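PDB 5XTA: VirK protein from Legionella pneumophila, which is of undetermined function but belongs to the bacterial VirK family and is probably exported by, or linked to, type II secretion. Local coordinates for residues K18-V23 and N45-I50. The protein carries 3 engineered substitutions. Residues are numbered along the deposited sequence; the frame is centred on the assembly and turned at random.
Engineered in segment 45-50: I50 (natural residue Val). With SO4 (sulfate ion), chain E.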
# COMPACT_ATOMS: atom_id res chain seq x y z
N LYS A 18 11.97 4.40 9.78
CA LYS A 18 10.91 5.34 9.43
C LYS A 18 10.41 5.19 7.96
O LYS A 18 11.16 5.03 7.07
CB LYS A 18 11.37 6.74 9.64
CG LYS A 18 11.58 7.05 11.11
CD LYS A 18 12.48 8.26 11.27
CE LYS A 18 12.75 8.64 12.73
NZ LYS A 18 11.60 9.37 13.32
N ARG A 19 9.12 5.32 7.77
CA ARG A 19 8.56 5.34 6.43
C ARG A 19 8.72 6.75 5.82
O ARG A 19 8.39 7.74 6.44
CB ARG A 19 7.11 4.90 6.47
CG ARG A 19 6.53 4.83 5.05
CD ARG A 19 5.43 3.82 4.90
NE ARG A 19 4.86 3.89 3.54
CZ ARG A 19 3.80 3.20 3.14
NH1 ARG A 19 3.19 2.42 4.02
NH2 ARG A 19 3.35 3.30 1.88
N ILE A 20 9.29 6.82 4.63
CA ILE A 20 9.64 8.06 3.96
C ILE A 20 8.53 8.57 3.01
O ILE A 20 7.92 7.80 2.28
CB ILE A 20 10.94 7.79 3.16
CG1 ILE A 20 12.11 7.39 4.10
CG2 ILE A 20 11.35 8.94 2.30
CD1 ILE A 20 12.26 8.21 5.37
N THR A 21 8.34 9.87 2.97
CA THR A 21 7.44 10.52 2.02
C THR A 21 8.22 11.56 1.20
O THR A 21 8.95 12.39 1.76
CB THR A 21 6.24 11.18 2.74
OG1 THR A 21 5.46 10.17 3.38
CG2 THR A 21 5.33 11.90 1.75
N PHE A 22 8.02 11.50 -0.11
CA PHE A 22 8.58 12.45 -1.07
C PHE A 22 7.51 13.46 -1.48
O PHE A 22 6.41 13.05 -1.90
CB PHE A 22 9.11 11.74 -2.32
CG PHE A 22 10.16 10.74 -2.02
CD1 PHE A 22 11.43 11.15 -1.65
CD2 PHE A 22 9.87 9.39 -2.03
CE1 PHE A 22 12.41 10.22 -1.34
CE2 PHE A 22 10.85 8.46 -1.69
CZ PHE A 22 12.13 8.89 -1.37
N VAL A 23 7.85 14.74 -1.32
CA VAL A 23 7.04 15.86 -1.79
C VAL A 23 7.81 16.64 -2.86
O VAL A 23 8.90 17.18 -2.62
CB VAL A 23 6.56 16.75 -0.64
CG1 VAL A 23 5.60 17.81 -1.16
CG2 VAL A 23 5.83 15.92 0.40
N ASN A 45 6.28 2.09 0.05
CA ASN A 45 6.43 1.21 1.22
C ASN A 45 7.83 0.60 1.35
O ASN A 45 8.09 -0.11 2.31
CB ASN A 45 5.37 0.12 1.20
CG ASN A 45 5.75 -1.04 0.34
OD1 ASN A 45 6.24 -0.87 -0.80
ND2 ASN A 45 5.54 -2.25 0.86
N ALA A 46 8.71 0.89 0.36
CA ALA A 46 10.09 0.40 0.31
C ALA A 46 11.05 1.47 -0.23
O ALA A 46 10.68 2.31 -1.06
CB ALA A 46 10.17 -0.82 -0.58
N VAL A 47 12.27 1.47 0.28
CA VAL A 47 13.27 2.48 -0.06
C VAL A 47 14.64 1.84 0.25
O VAL A 47 14.75 0.92 1.11
CB VAL A 47 13.01 3.81 0.70
CG1 VAL A 47 13.07 3.59 2.19
CG2 VAL A 47 13.97 4.92 0.31
N MSE A 48 15.66 2.33 -0.44
CA MSE A 48 16.99 1.74 -0.32
C MSE A 48 18.02 2.81 -0.25
O MSE A 48 17.84 3.85 -0.86
CB MSE A 48 17.44 0.93 -1.52
CG MSE A 48 16.40 -0.00 -2.06
SE MSE A 48 17.18 -1.19 -3.45
CE MSE A 48 18.97 -1.64 -2.74
N VAL A 49 19.09 2.53 0.49
CA VAL A 49 20.30 3.35 0.48
C VAL A 49 21.38 2.50 -0.16
O VAL A 49 21.63 1.41 0.31
CB VAL A 49 20.72 3.73 1.89
CG1 VAL A 49 21.92 4.67 1.83
CG2 VAL A 49 19.56 4.38 2.63
N ILE A 50 21.94 2.99 -1.26
CA ILE A 50 22.97 2.28 -2.02
C ILE A 50 24.31 2.89 -1.66
O ILE A 50 24.52 4.10 -1.87
CB ILE A 50 22.82 2.42 -3.54
CG1 ILE A 50 21.39 2.21 -4.00
CG2 ILE A 50 23.76 1.45 -4.25
CD1 ILE A 50 20.88 0.82 -3.74
S SO4 E . 0.31 1.29 2.15
O1 SO4 E . 0.39 2.04 3.41
O2 SO4 E . 1.72 1.15 1.73
O3 SO4 E . -0.30 0.01 2.47
O4 SO4 E . -0.43 2.06 1.14
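R19 meets N45 where two antiparallel beta-sheets of the VirK fold approach each other: residues 18-23 run into strand 21-25 of a three-stranded sheet, and residues 45-50 lead into strand 46-50, the edge of a six-stranded sheet within this chain that runs on into a second subunit. The side chain of R19 starts with CG anti to the backbone N (chi1 -176°) and stays extended to NE, which carries its guanidinium alongside N45. CA of N45 covers one face of that group, 3.6 Å above its plane and nearer its margin than its centre, while CB of N45 lies 3.8 Å from NH2 of R19. T43 O also accepts a bond from NH2, consistent with a fixed rotation for the group. At the guanidinium edge sits a sulfate, probably from the crystallisation liquor, which R19 of each of the other three subunits also binds; here NH2 of R19 reaches sulfate O2 at 2.7 Å (144°), and NH1 of R19 reaches O1 at 2.9 Å. N45 turns its amide to the second subunit, ND2 bonding to T43 and D59 there. I20 points toward V47, its CG1 4.4 Å from V47 CG1; both residues also pack against I14 of helix 7-15. CG2 of I20 lies over one face of the F22 ring, 3.7 Å above its plane.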